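Local coordinates for thiol transferase (Phanerochaete chrysosporium, PDB 4F0B), which is a Ure2p-class glutathione transferase that binds oxidised glutathione and probably catalyses glutathione-dependent thiol transfer, at residues D163-L166 / K167-Y171; V203-W206 / V207-E211. All coordinates share one frame; numbering follows the deposited sequence. Where two conformers were deposited one is given.

Contact 1 (D163-L166 / K167-Y171); sequences DDRL and KGREY
R169 lies back over the last turn of helix 145-166, its guanidinium on that of R165, a worked example of two like-charged groups meeting flat. The CB of R169 starts 3.5 Å from L166 O. CG stands anti to the carbonyl carbon (chi1 -56°), and from there to NE the chain is extended, a course that runs it back along the end of the helix. CD then passes 3.3 Å from R165 O. NE donates to water 3 at 2.9 Å, and this water, at the edge of the R169 guanidinium and in its plane, returns a weak bond to R165 O. At CZ the group meets R165 NH2 over its face: the two guanidinium groups stack, centres 3.8 Å apart and planes only 8° from parallel. A bend at chi2 (62°) brings the R165 group into place, where its NH2 bonds I172 O and its side chain touches E114, W118 and L173. Were R165 cut back to an alanine, the R169 guanidinium would probably lose the flat surface it lies on, and I172 O this donor.

The backbone supplies the scaffold. L166 to R169 form a type II turn, with G168 at its positive-phi position, closed by R169 N bonding L166 O at 2.8 Å. L166 CD2 lies against the backbone of Y171, farther along the loop. On another flank, K167 runs alongside D164; their charges meet through water 2, which donates to D164 OD1 at 2.7 Å and accepts from K167 NZ at 2.8 Å.

Two probable cations thus lie face to face. Their mutual repulsion is likely to be softened by R165 O and water 3 at the R169 rim, and by I172 O and perhaps the acidic E114 beside R165.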
loop_
_atom_site.group_PDB
_atom_site.type_symbol
_atom_site.label_atom_id
_atom_site.label_comp_id
_atom_site.label_asym_id
_atom_site.label_seq_id
_atom_site.Cartn_x
_atom_site.Cartn_y
_atom_site.Cartn_z
ATOM N N ASP A 163 5.753 -10.526 -13.759
ATOM C CA ASP A 163 6.556 -11.229 -14.748
ATOM C C ASP A 163 6.580 -10.459 -16.078
ATOM O O ASP A 163 7.646 -10.294 -16.711
ATOM C CB ASP A 163 6.034 -12.651 -14.953
ATOM C CG ASP A 163 7.056 -13.519 -15.640
ATOM O OD1 ASP A 163 7.966 -14.042 -14.917
ATOM O OD2 ASP A 163 6.955 -13.664 -16.891
ATOM N N ASP A 164 5.423 -9.976 -16.523
ATOM C CA ASP A 164 5.352 -9.212 -17.766
ATOM C C ASP A 164 6.135 -7.895 -17.657
ATOM O O ASP A 164 6.825 -7.497 -18.612
ATOM C CB ASP A 164 3.883 -8.937 -18.140
ATOM C CG ASP A 164 3.166 -10.150 -18.670
ATOM O OD1 ASP A 164 3.816 -11.118 -19.090
ATOM O OD2 ASP A 164 1.908 -10.091 -18.720
ATOM N N ARG A 165 6.076 -7.251 -16.498
ATOM C CA ARG A 165 6.882 -6.052 -16.271
ATOM C C ARG A 165 8.363 -6.372 -16.380
ATOM O O ARG A 165 9.139 -5.572 -16.931
ATOM C CB ARG A 165 6.587 -5.450 -14.896
ATOM C CG ARG A 165 7.478 -4.257 -14.506
ATOM C CD ARG A 165 7.344 -3.076 -15.424
ATOM N NE ARG A 165 8.368 -2.074 -15.122
ATOM C CZ ARG A 165 8.424 -0.883 -15.698
ATOM N NH1 ARG A 165 7.480 -0.494 -16.526
ATOM N NH2 ARG A 165 9.428 -0.049 -15.389
ATOM N N LEU A 166 8.790 -7.511 -15.862
ATOM C CA LEU A 166 10.195 -7.841 -15.877
ATOM C C LEU A 166 10.688 -8.339 -17.245
ATOM O O LEU A 166 11.905 -8.450 -17.442
ATOM C CB LEU A 166 10.513 -8.850 -14.763
ATOM C CG LEU A 166 10.499 -8.239 -13.354
ATOM C CD1 LEU A 166 10.498 -9.387 -12.348
ATOM C CD2 LEU A 166 11.740 -7.369 -13.136
ATOM N N LYS A 167 9.799 -8.676 -18.186
ATOM C CA LYS A 167 10.252 -9.025 -19.519
ATOM C C LYS A 167 11.142 -7.904 -20.088
ATOM O O LYS A 167 10.770 -6.727 -20.072
ATOM C CB LYS A 167 9.063 -9.334 -20.446
ATOM C CG LYS A 167 8.444 -10.668 -20.158
ATOM C CD LYS A 167 7.350 -11.030 -21.162
ATOM C CE LYS A 167 6.897 -12.464 -20.853
ATOM N NZ LYS A 167 5.999 -13.056 -21.908
ATOM N N GLY A 168 12.327 -8.290 -20.556
ATOM C CA GLY A 168 13.275 -7.346 -21.147
ATOM C C GLY A 168 14.065 -6.604 -20.088
ATOM O O GLY A 168 14.841 -5.720 -20.464
ATOM N N ARG A 169 13.886 -6.933 -18.810
ATOM C CA ARG A 169 14.531 -6.181 -17.727
ATOM C C ARG A 169 15.258 -7.119 -16.766
ATOM O O ARG A 169 14.990 -8.334 -16.753
ATOM C CB ARG A 169 13.466 -5.382 -16.922
ATOM C CG ARG A 169 12.636 -4.444 -17.776
ATOM C CD ARG A 169 11.802 -3.547 -16.882
ATOM N NE ARG A 169 11.055 -2.570 -17.642
ATOM C CZ ARG A 169 11.456 -1.348 -17.925
ATOM N NH1 ARG A 169 12.641 -0.876 -17.489
ATOM N NH2 ARG A 169 10.635 -0.572 -18.631
ATOM N N GLU A 170 16.126 -6.563 -15.923
ATOM C CA GLU A 170 16.620 -7.302 -14.773
ATOM C C GLU A 170 15.960 -6.852 -13.468
ATOM O O GLU A 170 15.932 -7.631 -12.507
ATOM C CB GLU A 170 18.137 -7.168 -14.602
ATOM C CG GLU A 170 18.897 -7.881 -15.720
ATOM C CD GLU A 170 20.364 -8.120 -15.360
ATOM O OE1 GLU A 170 20.949 -7.336 -14.560
ATOM O OE2 GLU A 170 20.931 -9.110 -15.857
ATOM N N TYR A 171 15.458 -5.605 -13.401
ATOM C CA TYR A 171 14.843 -5.056 -12.178
ATOM C C TYR A 171 13.634 -4.232 -12.589
ATOM O O TYR A 171 13.524 -3.775 -13.763
ATOM C CB TYR A 171 15.852 -4.209 -11.355
ATOM C CG TYR A 171 17.059 -5.012 -10.975
ATOM C CD1 TYR A 171 16.996 -5.919 -9.919
ATOM C CD2 TYR A 171 18.244 -4.919 -11.716
ATOM C CE1 TYR A 171 18.090 -6.708 -9.596
ATOM C CE2 TYR A 171 19.349 -5.691 -11.396
ATOM C CZ TYR A 171 19.256 -6.596 -10.338
ATOM O OH TYR A 171 20.369 -7.371 -10.059
HETATM O O HOH W 1 8.499 -5.727 -19.640
HETATM O O HOH W 2 3.518 -11.850 -21.701
HETATM O O HOH W 3 8.652 -3.217 -19.213
#

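Contact 2 (V203-W206 / V207-E211); sequences VKAW and VERIE
I210 sets its CD1 methyl over one face of the W206 indole, four residues back along the helix. The CH-pi contact measures 3.6 Å from CD1 to the centroid of the five-membered ring, 19° off its normal. V207 touches another part of the same ring, its CG2 lying 3.7 Å from W206 CE3, and reaches V203 CG1 with the same methyl. On a different side of the helix R209 bends at chi3 and turns back, so that its guanidinium covers A205 O with one face, CZ to O 3.6 Å, while NH2 is hydrogen-bonded to E170 O of the loop after helix 145-166.

Behind these contacts stand the i to i+4 backbone bonds from V203–V207 through W206–I210, which fix the spacing. Further out, I183 and A187 of helix 178-187 and L166 of helix 145-166 pack on the indole, and D180 accepts a hydrogen bond from the buried W206 NE1, a bond that, with this packing, is likely to restrain the turn of the ring.

V203, W206 and I210 thus face helices 145-166 and 178-187 and the loop at Y176, while K204 and E208 lie on the more exposed side, as in an amphipathic helix of the all-helical glutathione transferase C-terminal domain.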
loop_
_atom_site.group_PDB
_atom_site.type_symbol
_atom_site.label_atom_id
_atom_site.label_comp_id
_atom_site.label_asym_id
_atom_site.label_seq_id
_atom_site.Cartn_x
_atom_site.Cartn_y
_atom_site.Cartn_z
ATOM N N VAL A 203 10.186 -13.493 -13.066
ATOM C CA VAL A 203 10.215 -13.351 -11.618
ATOM C C VAL A 203 11.257 -14.302 -11.030
ATOM O O VAL A 203 12.005 -13.924 -10.141
ATOM C CB VAL A 203 8.837 -13.671 -11.017
ATOM C CG1 VAL A 203 8.916 -13.646 -9.465
ATOM C CG2 VAL A 203 7.790 -12.679 -11.507
ATOM N N LYS A 204 11.334 -15.528 -11.546
ATOM C CA LYS A 204 12.259 -16.497 -10.982
ATOM C C LYS A 204 13.713 -16.017 -11.086
ATOM O O LYS A 204 14.469 -16.064 -10.090
ATOM C CB LYS A 204 12.098 -17.850 -11.680
ATOM C CG LYS A 204 12.865 -18.990 -11.000
ATOM C CD LYS A 204 12.823 -20.264 -11.852
ATOM C CE LYS A 204 13.494 -21.436 -11.115
ATOM N NZ LYS A 204 13.613 -22.688 -11.933
ATOM N N ALA A 205 14.102 -15.545 -12.271
ATOM C CA ALA A 205 15.493 -15.094 -12.473
ATOM C C ALA A 205 15.796 -13.844 -11.643
ATOM O O ALA A 205 16.938 -13.619 -11.211
ATOM C CB ALA A 205 15.770 -14.833 -13.970
ATOM N N TRP A 206 14.782 -13.022 -11.445
ATOM C CA TRP A 206 14.906 -11.807 -10.631
ATOM C C TRP A 206 15.083 -12.145 -9.140
ATOM O O TRP A 206 15.977 -11.596 -8.476
ATOM C CB TRP A 206 13.711 -10.903 -10.946
ATOM C CG TRP A 206 13.412 -9.771 -10.014
ATOM C CD1 TRP A 206 13.866 -8.476 -10.086
ATOM C CD2 TRP A 206 12.460 -9.803 -8.966
ATOM N NE1 TRP A 206 13.263 -7.714 -9.113
ATOM C CE2 TRP A 206 12.411 -8.509 -8.394
ATOM C CE3 TRP A 206 11.649 -10.804 -8.443
ATOM C CZ2 TRP A 206 11.587 -8.200 -7.284
ATOM C CZ3 TRP A 206 10.844 -10.516 -7.338
ATOM C CH2 TRP A 206 10.806 -9.221 -6.776
ATOM N N VAL A 207 14.313 -13.107 -8.630
ATOM C CA VAL A 207 14.508 -13.589 -7.269
ATOM C C VAL A 207 15.926 -14.123 -7.104
ATOM O O VAL A 207 16.599 -13.807 -6.130
ATOM C CB VAL A 207 13.477 -14.699 -6.902
ATOM C CG1 VAL A 207 13.890 -15.412 -5.589
ATOM C CG2 VAL A 207 12.050 -14.094 -6.782
ATOM N N GLU A 208 16.390 -14.920 -8.066
ATOM C CA GLU A 208 17.716 -15.519 -7.961
ATOM C C GLU A 208 18.824 -14.459 -7.942
ATOM O O GLU A 208 19.776 -14.560 -7.116
ATOM C CB GLU A 208 17.898 -16.504 -9.094
ATOM C CG GLU A 208 17.040 -17.741 -8.888
ATOM C CD GLU A 208 17.024 -18.706 -10.067
ATOM O OE1 GLU A 208 17.538 -18.354 -11.149
ATOM O OE2 GLU A 208 16.468 -19.819 -9.897
ATOM N N ARG A 209 18.722 -13.437 -8.795
ATOM C CA ARG A 209 19.810 -12.454 -8.822
ATOM C C ARG A 209 19.836 -11.584 -7.573
ATOM O O ARG A 209 20.908 -11.074 -7.190
ATOM C CB ARG A 209 19.846 -11.625 -10.121
ATOM C CG ARG A 209 18.742 -10.594 -10.302
ATOM C CD ARG A 209 18.917 -9.761 -11.619
ATOM N NE ARG A 209 18.850 -10.646 -12.786
ATOM C CZ ARG A 209 17.731 -10.941 -13.453
ATOM N NH1 ARG A 209 17.784 -11.812 -14.462
ATOM N NH2 ARG A 209 16.566 -10.362 -13.173
ATOM N N ILE A 210 18.690 -11.393 -6.928
ATOM C CA ILE A 210 18.627 -10.614 -5.701
ATOM C C ILE A 210 19.086 -11.472 -4.518
ATOM O O ILE A 210 19.845 -11.010 -3.651
ATOM C CB ILE A 210 17.223 -10.041 -5.477
ATOM C CG1 ILE A 210 16.914 -8.991 -6.573
ATOM C CG2 ILE A 210 17.119 -9.367 -4.092
ATOM C CD1 ILE A 210 15.476 -8.569 -6.670
ATOM N N GLU A 211 18.647 -12.731 -4.492
ATOM C CA GLU A 211 19.018 -13.627 -3.384
ATOM C C GLU A 211 20.540 -13.747 -3.229
ATOM O O GLU A 211 21.037 -13.881 -2.105
ATOM C CB GLU A 211 18.343 -15.020 -3.577
ATOM C CG GLU A 211 18.511 -16.023 -2.431
ATOM C CD GLU A 211 17.527 -15.858 -1.269
ATOM O OE1 GLU A 211 16.381 -15.408 -1.467
ATOM O OE2 GLU A 211 17.897 -16.263 -0.143
#

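Both contacts belong to the helical C-terminal domain, their centres about 11 Å apart and on the same side of the chain's centre. In sequence contact 1 comes first, where helix 145-166 gives way to a loop; helix 178-187 follows, and contact 2 lies within helix 201-211. Folding brings them together at two points: D163 OD1 accepts a hydrogen bond from V203 N at 2.9 Å near the start of the later helix, and R209 NH2 reaches E170 O at 2.9 Å. The end of one helix and its exit loop are thereby fastened to another helix, distant in sequence, tying together segments that precede and follow helix 178-187 in the sequence.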